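Local atomic coordinates of extracellular invertase (Aspergillus kawachii, PDB entry 5XH8), a protein that probably hydrolyses beta-fructofuranosides such as sucrose and, with high transfructosylation activity, passes fructosyl units to acceptor sugars to build fructooligosaccharides such as 1-kestose. Residues Q478-S481 with S486-V489; K454-S459 with T573-F578; F175-L180 with G264-T269; D181-S186 with G300-N305; W243-E248 with L277-Q282. All coordinates share one frame; numbering follows the deposited sequence.

Contact 1 of 5, residues Q478-S481 with S486-V489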
# COMPACT_ATOMS: atom_id res chain seq x y z
N GLN A 478 -19.29 18.08 -48.64
CA GLN A 478 -18.76 19.28 -48.05
C GLN A 478 -19.86 19.76 -47.10
O GLN A 478 -21.01 19.88 -47.50
CB GLN A 478 -18.46 20.32 -49.13
CG GLN A 478 -17.60 21.45 -48.64
CD GLN A 478 -17.36 22.51 -49.70
OE1 GLN A 478 -18.22 23.34 -49.97
NE2 GLN A 478 -16.18 22.50 -50.27
N ILE A 479 -19.51 20.01 -45.85
CA ILE A 479 -20.49 20.40 -44.83
C ILE A 479 -20.04 21.64 -44.10
O ILE A 479 -18.88 22.04 -44.22
CB ILE A 479 -20.75 19.26 -43.80
CG1 ILE A 479 -19.46 18.90 -43.03
CG2 ILE A 479 -21.31 18.03 -44.52
CD1 ILE A 479 -19.68 17.90 -41.90
N LEU A 480 -20.95 22.21 -43.31
CA LEU A 480 -20.64 23.39 -42.51
C LEU A 480 -19.96 24.50 -43.37
O LEU A 480 -18.92 25.05 -43.00
CB LEU A 480 -19.78 22.99 -41.29
CG LEU A 480 -20.40 21.98 -40.32
CD1 LEU A 480 -19.35 21.38 -39.37
CD2 LEU A 480 -21.55 22.63 -39.55
N SER A 481 -20.59 24.77 -44.52
CA SER A 481 -20.03 25.63 -45.57
C SER A 481 -20.68 26.98 -45.64
O SER A 481 -21.89 27.11 -45.48
CB SER A 481 -20.19 25.01 -46.95
OG SER A 481 -19.31 23.93 -47.08
N SER A 486 -15.53 25.81 -44.62
CA SER A 486 -16.07 24.55 -45.12
C SER A 486 -15.32 23.37 -44.50
O SER A 486 -14.14 23.46 -44.18
CB SER A 486 -15.95 24.46 -46.66
OG SER A 486 -14.59 24.52 -47.04
N THR A 487 -16.01 22.25 -44.41
CA THR A 487 -15.38 21.00 -44.00
C THR A 487 -15.71 19.94 -45.02
O THR A 487 -16.87 19.83 -45.43
CB THR A 487 -15.93 20.58 -42.62
OG1 THR A 487 -15.62 21.60 -41.67
CG2 THR A 487 -15.33 19.26 -42.20
N THR A 488 -14.72 19.13 -45.41
CA THR A 488 -14.94 18.10 -46.42
C THR A 488 -14.64 16.73 -45.85
O THR A 488 -13.58 16.52 -45.26
CB THR A 488 -14.12 18.37 -47.69
OG1 THR A 488 -14.35 19.72 -48.09
CG2 THR A 488 -14.58 17.50 -48.82
N VAL A 489 -15.60 15.83 -46.02
CA VAL A 489 -15.51 14.46 -45.56
C VAL A 489 -15.61 13.60 -46.80
O VAL A 489 -16.64 13.66 -47.49
CB VAL A 489 -16.68 14.10 -44.60
CG1 VAL A 489 -16.62 12.63 -44.21
CG2 VAL A 489 -16.66 14.99 -43.37
O HOH W 1 -16.61 24.17 -41.67
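The beta hairpin of strands 474-481 and 487-492, in the C-terminal sandwich domain of this GH32 enzyme, is paired here close to its turn. I479 and T487 form an antiparallel hydrogen-bonded pair: I479 N donates to T487 O at 2.7 Å, nearly straight (170°), and T487 N returns a bond to I479 O at 2.9 Å. Q478 and T488 make the next, non-hydrogen-bonded pair, with CA atoms 4.3 Å apart. On their face the glutamine chain runs extended, CG anti to the backbone N (chi1 -166°), which carries CG to 3.7 Å from T488 OG1 and lays the amide carbon CD 3.9 Å from S486 CB. S481 OG donates to Q478 OE1 at 3.1 Å, arriving from above the amide plane, and lies 3.4 Å from S486 CB. On the other face, I479 CG1 packs 3.9 Å from T487 CB. Past the pairing, L480 and S481 both face N574 in a G1 bulge. A water donates to L480 O and accepts from T487 OG1, which also bonds to T505. Backbone bonds thus fix the register, the water serves L480 O where pairing stops, and the S481 hydroxyl holds the Q478 amide near S486.

Contact 2 of 5, residues K454-S459 with T573-F578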
# COMPACT_ATOMS: atom_id res chain seq x y z
N LYS A 454 -26.45 23.83 -37.08
CA LYS A 454 -25.31 22.93 -37.05
C LYS A 454 -25.57 21.67 -36.16
O LYS A 454 -24.69 21.21 -35.42
CB LYS A 454 -24.09 23.71 -36.56
CG LYS A 454 -23.75 24.94 -37.41
CD LYS A 454 -22.49 25.64 -36.91
CE LYS A 454 -22.25 26.92 -37.70
NZ LYS A 454 -21.07 27.67 -37.21
N PHE A 455 -26.77 21.12 -36.28
CA PHE A 455 -27.23 19.98 -35.50
C PHE A 455 -28.02 19.12 -36.48
O PHE A 455 -29.16 19.43 -36.80
CB PHE A 455 -28.11 20.43 -34.32
CG PHE A 455 -27.42 21.38 -33.36
CD1 PHE A 455 -27.47 22.76 -33.56
CD2 PHE A 455 -26.76 20.89 -32.24
CE1 PHE A 455 -26.84 23.64 -32.67
CE2 PHE A 455 -26.15 21.75 -31.34
CZ PHE A 455 -26.19 23.14 -31.56
N PHE A 456 -27.38 18.11 -37.05
CA PHE A 456 -28.04 17.27 -38.03
C PHE A 456 -27.40 15.91 -38.18
O PHE A 456 -26.24 15.73 -37.83
CB PHE A 456 -28.06 17.95 -39.44
CG PHE A 456 -26.69 18.23 -40.01
CD1 PHE A 456 -26.05 17.30 -40.82
CD2 PHE A 456 -26.05 19.43 -39.76
CE1 PHE A 456 -24.80 17.56 -41.35
CE2 PHE A 456 -24.79 19.70 -40.27
CZ PHE A 456 -24.16 18.76 -41.07
N VAL A 457 -28.17 14.98 -38.75
CA VAL A 457 -27.65 13.71 -39.25
C VAL A 457 -27.79 13.71 -40.76
O VAL A 457 -28.84 14.09 -41.27
CB VAL A 457 -28.46 12.49 -38.74
CG1 VAL A 457 -27.84 11.19 -39.26
CG2 VAL A 457 -28.55 12.50 -37.21
N LEU A 458 -26.74 13.28 -41.46
CA LEU A 458 -26.74 13.11 -42.91
C LEU A 458 -26.43 11.66 -43.21
O LEU A 458 -25.38 11.17 -42.77
CB LEU A 458 -25.67 13.99 -43.57
CG LEU A 458 -25.60 13.92 -45.12
CD1 LEU A 458 -24.98 15.18 -45.68
CD2 LEU A 458 -24.84 12.70 -45.65
N SER A 459 -27.31 10.96 -43.93
CA SER A 459 -27.08 9.57 -44.37
C SER A 459 -27.08 9.50 -45.89
O SER A 459 -27.91 10.15 -46.54
CB SER A 459 -28.16 8.62 -43.89
OG SER A 459 -28.71 9.05 -42.68
N THR A 573 -23.54 26.44 -42.60
CA THR A 573 -24.46 25.31 -42.48
C THR A 573 -24.79 24.61 -43.81
O THR A 573 -25.60 23.68 -43.81
CB THR A 573 -25.79 25.79 -41.85
OG1 THR A 573 -26.38 26.77 -42.70
CG2 THR A 573 -25.56 26.39 -40.48
N ASN A 574 -24.16 25.02 -44.92
CA ASN A 574 -24.51 24.47 -46.24
C ASN A 574 -23.80 23.16 -46.48
O ASN A 574 -22.68 22.93 -45.99
CB ASN A 574 -24.18 25.46 -47.37
CG ASN A 574 -25.02 26.73 -47.28
OD1 ASN A 574 -24.50 27.81 -47.01
ND2 ASN A 574 -26.31 26.59 -47.46
N ILE A 575 -24.46 22.32 -47.27
CA ILE A 575 -23.97 21.00 -47.62
C ILE A 575 -23.93 20.85 -49.13
O ILE A 575 -24.85 21.26 -49.81
CB ILE A 575 -24.87 19.91 -47.02
CG1 ILE A 575 -24.80 19.96 -45.48
CG2 ILE A 575 -24.46 18.53 -47.53
CD1 ILE A 575 -25.76 19.00 -44.80
N SER A 576 -22.87 20.24 -49.65
CA SER A 576 -22.73 19.98 -51.08
C SER A 576 -22.18 18.59 -51.32
O SER A 576 -21.40 18.08 -50.51
CB SER A 576 -21.76 20.99 -51.69
OG SER A 576 -22.27 22.28 -51.50
N PHE A 577 -22.56 17.99 -52.46
CA PHE A 577 -21.87 16.81 -53.00
C PHE A 577 -20.46 17.26 -53.33
O PHE A 577 -20.23 18.42 -53.68
CB PHE A 577 -22.52 16.26 -54.28
CG PHE A 577 -23.94 15.81 -54.09
CD1 PHE A 577 -24.23 14.53 -53.66
CD2 PHE A 577 -25.00 16.68 -54.34
CE1 PHE A 577 -25.54 14.13 -53.46
CE2 PHE A 577 -26.31 16.28 -54.15
CZ PHE A 577 -26.58 15.00 -53.71
N PHE A 578 -19.50 16.35 -53.20
CA PHE A 578 -18.13 16.62 -53.58
C PHE A 578 -17.58 15.41 -54.31
O PHE A 578 -17.82 14.28 -53.90
CB PHE A 578 -17.26 16.91 -52.35
CG PHE A 578 -15.79 16.71 -52.59
CD1 PHE A 578 -15.06 17.66 -53.28
CD2 PHE A 578 -15.16 15.55 -52.18
CE1 PHE A 578 -13.70 17.48 -53.52
CE2 PHE A 578 -13.80 15.36 -52.41
CZ PHE A 578 -13.07 16.32 -53.08
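I575 reaches across to two side chains of 454-459. Its CD1 stands 3.9 Å from F456 CE1, and it meets the ring obliquely as an off-centre CH-pi contact, 4.3 Å from CD1 to the F456 ring centroid and 28° off the ring normal. The other branch, CG2, touches L458 CD1 at 3.9 Å; that leucine methyl is also 4.0 Å from I575 CD1. With CG1 beside the backbone N (chi1 -65°), CD1 reaches both phenylalanine and leucine, while CG2, anti to that N, meets the leucine. F456 and I575 approach from opposite directions, whereas L458 and I575 run past one another in opposite senses. Side chains bridge the distance: the CA atoms of L458 and I575 are 9.6 Å apart. This is the interior of a beta sandwich, in which strand 455-463 belongs to one sheet and strand 574-580 to the other. At the strand starts, the aliphatic part of K454 crosses T573 at about a right angle, CG to T573 CG2 at 3.8 Å. The lysine chain is extended beyond CG, which carries NZ on to S567 OG, Y569 O and a glycerol probably left from crystallisation. T573 and N574 both face S481, a classic bulge in the strand that carries I575. Farther out, F447 and P451 pack on I575, F477 lies against L458, and V546 of strand 534-547 touches F456.

Contact 3 of 5, residues F175-L180 with G264-T269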
# COMPACT_ATOMS: atom_id res chain seq x y z
N PHE A 175 -15.27 -7.83 -14.74
CA PHE A 175 -16.13 -8.54 -15.70
C PHE A 175 -16.28 -10.01 -15.32
O PHE A 175 -15.45 -10.55 -14.59
CB PHE A 175 -15.59 -8.43 -17.14
CG PHE A 175 -14.31 -9.17 -17.38
CD1 PHE A 175 -13.10 -8.66 -16.93
CD2 PHE A 175 -14.31 -10.39 -18.08
CE1 PHE A 175 -11.92 -9.32 -17.15
CE2 PHE A 175 -13.12 -11.07 -18.28
CZ PHE A 175 -11.93 -10.54 -17.81
N GLN A 176 -17.35 -10.61 -15.83
CA GLN A 176 -17.67 -12.03 -15.68
C GLN A 176 -17.53 -12.72 -17.02
O GLN A 176 -17.78 -12.10 -18.08
CB GLN A 176 -19.08 -12.18 -15.15
CG GLN A 176 -19.19 -11.65 -13.74
CD GLN A 176 -20.58 -11.77 -13.14
OE1 GLN A 176 -21.55 -11.24 -13.68
NE2 GLN A 176 -20.67 -12.43 -12.00
N ASN A 177 -17.11 -13.99 -17.00
CA ASN A 177 -16.97 -14.76 -18.24
C ASN A 177 -16.95 -16.30 -18.01
O ASN A 177 -16.02 -16.81 -17.38
CB ASN A 177 -15.73 -14.33 -19.02
CG ASN A 177 -15.69 -14.95 -20.40
OD1 ASN A 177 -15.24 -16.08 -20.56
ND2 ASN A 177 -16.23 -14.24 -21.39
N PRO A 178 -17.97 -17.02 -18.50
CA PRO A 178 -18.02 -18.49 -18.24
C PRO A 178 -16.97 -19.29 -19.01
O PRO A 178 -16.62 -20.39 -18.56
CB PRO A 178 -19.46 -18.89 -18.62
CG PRO A 178 -19.90 -17.82 -19.58
CD PRO A 178 -19.21 -16.54 -19.15
N THR A 179 -16.43 -18.74 -20.10
CA THR A 179 -15.33 -19.39 -20.80
C THR A 179 -14.10 -19.41 -19.92
O THR A 179 -13.48 -20.47 -19.76
CB THR A 179 -15.01 -18.71 -22.14
OG1 THR A 179 -16.21 -18.61 -22.90
CG2 THR A 179 -13.98 -19.50 -22.95
N LEU A 180 -13.76 -18.26 -19.32
CA LEU A 180 -12.70 -18.22 -18.31
C LEU A 180 -13.02 -19.12 -17.12
O LEU A 180 -12.12 -19.79 -16.61
CB LEU A 180 -12.42 -16.79 -17.83
CG LEU A 180 -11.86 -15.77 -18.83
CD1 LEU A 180 -11.50 -14.47 -18.11
CD2 LEU A 180 -10.64 -16.31 -19.57
N GLY A 264 -20.21 -15.84 -25.74
CA GLY A 264 -19.85 -15.42 -27.07
C GLY A 264 -18.36 -15.32 -27.26
O GLY A 264 -17.59 -15.62 -26.35
N GLN A 265 -17.98 -14.88 -28.45
CA GLN A 265 -16.60 -14.52 -28.78
C GLN A 265 -16.07 -13.37 -27.92
O GLN A 265 -16.77 -12.40 -27.74
CB GLN A 265 -16.53 -14.02 -30.21
CG GLN A 265 -15.73 -14.88 -31.14
CD GLN A 265 -15.91 -14.38 -32.54
OE1 GLN A 265 -15.11 -13.61 -33.05
NE2 GLN A 265 -17.03 -14.74 -33.12
N ILE A 266 -14.80 -13.46 -27.53
CA ILE A 266 -14.20 -12.54 -26.56
C ILE A 266 -13.44 -11.41 -27.28
O ILE A 266 -12.62 -11.64 -28.18
CB ILE A 266 -13.31 -13.30 -25.57
CG1 ILE A 266 -14.18 -14.16 -24.65
CG2 ILE A 266 -12.47 -12.34 -24.72
CD1 ILE A 266 -13.42 -15.22 -23.86
N PHE A 267 -13.74 -10.19 -26.86
CA PHE A 267 -13.11 -8.98 -27.41
C PHE A 267 -12.57 -8.14 -26.26
O PHE A 267 -13.06 -8.23 -25.13
CB PHE A 267 -14.16 -8.14 -28.13
CG PHE A 267 -14.63 -8.70 -29.45
CD1 PHE A 267 -15.63 -9.69 -29.49
CD2 PHE A 267 -14.15 -8.19 -30.65
CE1 PHE A 267 -16.09 -10.17 -30.72
CE2 PHE A 267 -14.61 -8.68 -31.87
CZ PHE A 267 -15.58 -9.67 -31.90
N THR A 268 -11.58 -7.30 -26.56
CA THR A 268 -11.14 -6.26 -25.63
C THR A 268 -11.05 -4.93 -26.39
O THR A 268 -10.77 -4.93 -27.60
CB THR A 268 -9.78 -6.61 -24.98
OG1 THR A 268 -9.37 -5.57 -24.06
CG2 THR A 268 -8.69 -6.84 -26.03
N THR A 269 -11.34 -3.82 -25.71
CA THR A 269 -10.94 -2.49 -26.20
C THR A 269 -9.83 -1.93 -25.32
O THR A 269 -9.82 -2.15 -24.10
CB THR A 269 -12.12 -1.50 -26.35
OG1 THR A 269 -12.73 -1.24 -25.08
CG2 THR A 269 -13.18 -2.07 -27.30
O HOH W 2 -17.29 -15.95 -23.62
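G264 opens the strand side of this contact with its carbonyl: a water donates to G264 O at 2.8 Å and accepts from both N177 ND2 and T179 OG1, each 3.0 Å from the water. Two residues on, I266 points its side chain at the start of helix 178-184 and makes the direct packing. Its CG1 lies 3.9 Å from N177 ND2, and its CD1 is equally near to N177 OD1 and ND2, so the end of the isoleucine rests against the asparagine amide. CD1 also approaches T179 CB at 4.2 Å. I266 packs as well on V296 of the neighbouring strand 286-298, in the sheet to which strand 265-274 belongs.

N177 is the N-cap of helix 178-184. Its CG stands anti to the backbone N (chi1 -171°), and OD1 accepts from L180 N at 2.9 Å, with an N-H...O angle of 162° and the donor in the carbonyl plane. In the beta-propeller domain, the cap therefore does two jobs: OD1 closes the first helical turn while ND2 faces the water. The amide is held through both of its polar ends, which implies a fixed rotation for the group against which I266 packs.

Contact 4 of 5, residues D181-S186 with G300-N305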
# COMPACT_ATOMS: atom_id res chain seq x y z
N ASP A 181 -14.27 -19.14 -16.65
CA ASP A 181 -14.62 -20.01 -15.51
C ASP A 181 -14.27 -21.48 -15.82
O ASP A 181 -13.61 -22.16 -15.02
CB ASP A 181 -16.09 -19.93 -15.13
CG ASP A 181 -16.52 -18.57 -14.59
OD1 ASP A 181 -15.66 -17.74 -14.18
OD2 ASP A 181 -17.75 -18.37 -14.53
N SER A 182 -14.69 -21.93 -17.01
CA SER A 182 -14.41 -23.30 -17.45
C SER A 182 -12.91 -23.59 -17.56
O SER A 182 -12.43 -24.57 -17.00
CB SER A 182 -15.13 -23.60 -18.77
OG SER A 182 -14.54 -24.73 -19.38
N LEU A 183 -12.17 -22.72 -18.25
CA LEU A 183 -10.74 -22.92 -18.44
C LEU A 183 -9.92 -22.89 -17.13
O LEU A 183 -8.91 -23.60 -17.02
CB LEU A 183 -10.16 -21.87 -19.37
CG LEU A 183 -10.35 -22.01 -20.87
CD1 LEU A 183 -9.89 -20.72 -21.54
CD2 LEU A 183 -9.57 -23.19 -21.44
N LEU A 184 -10.35 -22.07 -16.17
CA LEU A 184 -9.61 -21.87 -14.91
C LEU A 184 -10.21 -22.62 -13.71
O LEU A 184 -9.72 -22.50 -12.61
CB LEU A 184 -9.56 -20.37 -14.58
CG LEU A 184 -8.78 -19.54 -15.61
CD1 LEU A 184 -9.11 -18.07 -15.47
CD2 LEU A 184 -7.28 -19.78 -15.49
N HIS A 185 -11.28 -23.38 -13.95
CA HIS A 185 -12.04 -24.04 -12.88
C HIS A 185 -12.45 -23.05 -11.79
O HIS A 185 -12.43 -23.38 -10.60
CB HIS A 185 -11.27 -25.25 -12.33
CG HIS A 185 -10.85 -26.21 -13.40
ND1 HIS A 185 -9.58 -26.21 -13.94
CD2 HIS A 185 -11.55 -27.16 -14.07
CE1 HIS A 185 -9.51 -27.13 -14.88
NE2 HIS A 185 -10.69 -27.72 -14.98
N SER A 186 -12.86 -21.84 -12.19
CA SER A 186 -13.27 -20.82 -11.22
C SER A 186 -14.66 -21.17 -10.81
O SER A 186 -15.39 -21.79 -11.58
CB SER A 186 -13.28 -19.40 -11.83
OG SER A 186 -12.08 -19.12 -12.51
N GLY A 300 -1.33 -24.30 -18.81
CA GLY A 300 -0.93 -23.88 -17.46
C GLY A 300 -1.56 -22.53 -17.12
O GLY A 300 -2.41 -22.45 -16.24
N SER A 301 -1.17 -21.47 -17.82
CA SER A 301 -1.81 -20.15 -17.64
C SER A 301 -2.64 -19.74 -18.86
O SER A 301 -2.34 -20.10 -20.01
CB SER A 301 -0.78 -19.08 -17.34
OG SER A 301 0.12 -18.96 -18.42
N VAL A 302 -3.70 -18.99 -18.59
CA VAL A 302 -4.62 -18.56 -19.62
C VAL A 302 -4.01 -17.46 -20.50
O VAL A 302 -3.18 -16.65 -20.06
CB VAL A 302 -5.98 -18.18 -19.00
CG1 VAL A 302 -5.92 -16.80 -18.34
CG2 VAL A 302 -7.08 -18.22 -20.04
N SER A 303 -4.41 -17.45 -21.76
CA SER A 303 -3.84 -16.59 -22.78
C SER A 303 -4.93 -16.09 -23.73
O SER A 303 -5.78 -16.87 -24.15
CB SER A 303 -2.82 -17.39 -23.57
OG SER A 303 -1.78 -16.55 -23.94
N PHE A 304 -4.89 -14.79 -24.07
CA PHE A 304 -5.76 -14.19 -25.07
C PHE A 304 -4.92 -14.05 -26.33
O PHE A 304 -3.86 -13.45 -26.31
CB PHE A 304 -6.23 -12.81 -24.58
CG PHE A 304 -7.00 -12.01 -25.59
CD1 PHE A 304 -8.34 -12.28 -25.82
CD2 PHE A 304 -6.41 -10.96 -26.26
CE1 PHE A 304 -9.07 -11.53 -26.75
CE2 PHE A 304 -7.12 -10.20 -27.17
CZ PHE A 304 -8.46 -10.49 -27.42
N ASN A 305 -5.39 -14.63 -27.43
CA ASN A 305 -4.60 -14.72 -28.68
C ASN A 305 -5.35 -13.97 -29.77
O ASN A 305 -6.38 -14.46 -30.26
CB ASN A 305 -4.39 -16.20 -29.05
CG ASN A 305 -3.81 -17.00 -27.90
OD1 ASN A 305 -2.66 -16.83 -27.54
ND2 ASN A 305 -4.64 -17.83 -27.26
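From its CB outward, V302 meets two successive leucines at the end of helix 178-184. CB itself lies 4.1 Å from L184 CD2. A chi1 of 77°, measured to CG1, leaves CG2 anti to the backbone N, and CG2 extends to L183 CD1 at 4.0 Å. Both leucine side chains cross the valine at about a right angle, and each offers it one methyl of its terminal fork. The direction of approach differs: L183 points from the helix toward the valine, whereas L184 leaves the backbone across that line and only its end comes nearer. The CA atoms of L183 and V302 are 7.6 Å apart, so the gap between helix and strand is bridged by hydrocarbon.

The helix finishes in a Schellman motif. H185 takes a positive phi of 52°, S186 N bonds back to D181 O at 2.9 Å, and H185 N makes a weak bond to S182 O at 3.5 Å. The chain thus turns off directly after the two leucines that carry the contact. The short helix follows strand 166-176 of one sheet of the beta-propeller and packs against the start of strand 302-311, which belongs to another. V296 of the adjacent strand 286-298 touches both L183 and V302. L222 lies against L184, and W225 against V302, both from strand 219-227. R298 NH1 bonds to L183 O, and R210 NH1 to L184 O, so carbonyls of the last helical turn have arginine donors.

Contact 5 of 5, residues W243-E248 with L277-Q282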
# COMPACT_ATOMS: atom_id res chain seq x y z
N TRP A 243 0.54 -1.65 -30.95
CA TRP A 243 0.44 -2.05 -29.56
C TRP A 243 1.21 -1.05 -28.68
O TRP A 243 0.85 -0.84 -27.53
CB TRP A 243 0.97 -3.47 -29.35
CG TRP A 243 0.29 -4.56 -30.18
CD1 TRP A 243 0.92 -5.56 -30.88
CD2 TRP A 243 -1.12 -4.76 -30.38
NE1 TRP A 243 -0.01 -6.38 -31.49
CE2 TRP A 243 -1.26 -5.91 -31.20
CE3 TRP A 243 -2.28 -4.09 -29.95
CZ2 TRP A 243 -2.52 -6.40 -31.59
CZ3 TRP A 243 -3.52 -4.57 -30.34
CH2 TRP A 243 -3.64 -5.71 -31.15
N ALA A 244 2.27 -0.47 -29.24
CA ALA A 244 2.89 0.73 -28.72
C ALA A 244 3.53 0.49 -27.34
O ALA A 244 3.97 -0.65 -27.05
CB ALA A 244 1.88 1.89 -28.73
N PHE A 245 3.61 1.52 -26.49
CA PHE A 245 4.45 1.41 -25.28
C PHE A 245 3.75 1.08 -23.99
O PHE A 245 4.40 0.78 -22.99
CB PHE A 245 5.26 2.67 -25.13
CG PHE A 245 6.26 2.88 -26.25
CD1 PHE A 245 5.89 3.51 -27.42
CD2 PHE A 245 7.58 2.45 -26.10
CE1 PHE A 245 6.81 3.72 -28.44
CE2 PHE A 245 8.51 2.65 -27.12
CZ PHE A 245 8.13 3.29 -28.29
N ASN A 246 2.42 1.14 -23.98
CA ASN A 246 1.64 0.92 -22.76
C ASN A 246 0.17 0.77 -23.15
O ASN A 246 -0.28 1.45 -24.04
CB ASN A 246 1.82 2.12 -21.81
CG ASN A 246 1.20 1.88 -20.46
OD1 ASN A 246 1.61 0.98 -19.72
ND2 ASN A 246 0.21 2.68 -20.12
N PHE A 247 -0.54 -0.16 -22.50
CA PHE A 247 -1.99 -0.28 -22.66
C PHE A 247 -2.72 0.48 -21.53
O PHE A 247 -2.28 0.46 -20.38
CB PHE A 247 -2.46 -1.74 -22.59
CG PHE A 247 -2.08 -2.61 -23.77
CD1 PHE A 247 -1.68 -2.10 -25.01
CD2 PHE A 247 -2.17 -3.99 -23.63
CE1 PHE A 247 -1.34 -2.95 -26.05
CE2 PHE A 247 -1.84 -4.85 -24.68
CZ PHE A 247 -1.43 -4.32 -25.89
N GLU A 248 -3.86 1.09 -21.90
CA GLU A 248 -4.73 1.84 -20.99
C GLU A 248 -6.18 1.39 -21.20
O GLU A 248 -6.53 0.86 -22.27
CB GLU A 248 -4.61 3.34 -21.27
CG GLU A 248 -3.18 3.90 -21.07
CD GLU A 248 -3.18 5.40 -20.90
OE1 GLU A 248 -3.24 6.11 -21.94
OE2 GLU A 248 -3.18 5.86 -19.71
N LEU A 277 10.33 7.70 -32.27
CA LEU A 277 11.66 7.53 -31.67
C LEU A 277 12.52 8.74 -32.08
O LEU A 277 12.35 9.24 -33.19
CB LEU A 277 12.30 6.22 -32.14
CG LEU A 277 11.54 4.95 -31.74
CD1 LEU A 277 12.23 3.73 -32.32
CD2 LEU A 277 11.41 4.83 -30.23
N PRO A 278 13.38 9.26 -31.20
CA PRO A 278 13.46 8.88 -29.81
C PRO A 278 12.23 9.34 -29.01
O PRO A 278 11.53 10.28 -29.41
CB PRO A 278 14.67 9.68 -29.34
CG PRO A 278 14.48 10.99 -30.05
CD PRO A 278 13.85 10.66 -31.39
N VAL A 279 12.01 8.69 -27.88
CA VAL A 279 10.90 9.01 -26.99
C VAL A 279 11.14 10.37 -26.37
O VAL A 279 12.24 10.68 -25.95
CB VAL A 279 10.79 7.96 -25.88
CG1 VAL A 279 9.76 8.38 -24.83
CG2 VAL A 279 10.46 6.60 -26.50
N VAL A 280 10.09 11.19 -26.30
CA VAL A 280 10.16 12.47 -25.57
C VAL A 280 9.64 12.25 -24.14
O VAL A 280 8.52 11.76 -23.97
CB VAL A 280 9.35 13.56 -26.29
CG1 VAL A 280 9.40 14.87 -25.52
CG2 VAL A 280 9.88 13.73 -27.72
N PRO A 281 10.45 12.60 -23.11
CA PRO A 281 10.05 12.26 -21.75
C PRO A 281 8.67 12.80 -21.39
O PRO A 281 8.38 13.98 -21.64
CB PRO A 281 11.14 12.90 -20.88
CG PRO A 281 12.35 12.93 -21.76
CD PRO A 281 11.81 13.19 -23.14
N GLN A 282 7.84 11.92 -20.84
CA GLN A 282 6.47 12.21 -20.41
C GLN A 282 5.49 12.59 -21.52
O GLN A 282 4.44 13.14 -21.22
CB GLN A 282 6.43 13.25 -19.28
CG GLN A 282 7.12 12.75 -18.03
CD GLN A 282 6.91 13.66 -16.83
OE1 GLN A 282 5.79 13.88 -16.40
NE2 GLN A 282 7.97 14.15 -16.28
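In F245 a chi1 of -65° sets CG beside the backbone N, and a chi2 of 86° turns the ring plane roughly perpendicular to the plane through CA, CB and CG, with CZ leading toward the loop 277-282. L277 also has CG beside its backbone N (chi1 -62°); its side chain leaves the backbone across the line to F245, yet its end bends nearer. CZ of F245 and CD2 of L277 meet at 4.1 Å, the methyl lying at the ring edge, near the ring plane, and the two side chains cross obliquely. V279 points at the ring and adds a longer approach, V279 CG2 to F245 CZ at 4.4 Å, from an oblique direction. The contact is therefore apolar, one end of the ring against two methyls. It is also small: 77 Å² is buried over both sides, and the nearest CA atoms, of F245 and V279, are 10.1 Å apart. A cis peptide bond precedes P278, between the two residues that touch the ring. The ring of W125 stacks with that of F245 and also receives V279, so phenylalanine and valine share an aromatic neighbour. Around this surface contact the fold is a beta-propeller. Residues 277-282 form part of the loop from strand 265-274 to strand 286-298, whereas F245 lies just before the short strand 247-248, an antiparallel neighbour of 265-274, and its backbone bonds to E273 of that strand.

Contacts 1 and 2 lie in the C-terminal beta sandwich, with centres 8 Å apart: the hairpin of contact 1 is joined edgewise to strand 574-580 by Q478 N to S576 O (2.8 Å), while contact 2 packs that strand's sheet against the opposing one. Contacts 3 to 5 belong to the propeller, and all reach one sheet. Contacts 3 and 4 share helix 178-184, its polar, water-bridged start and its apolar end, and touch through L180 and F304. Contacts 1, 2 and 3 are buried, contact 4 is partly so, and contact 5 is a surface contact. Backbone bonds dominate contact 1; hydrocarbon carries contacts 2, 4 and 5.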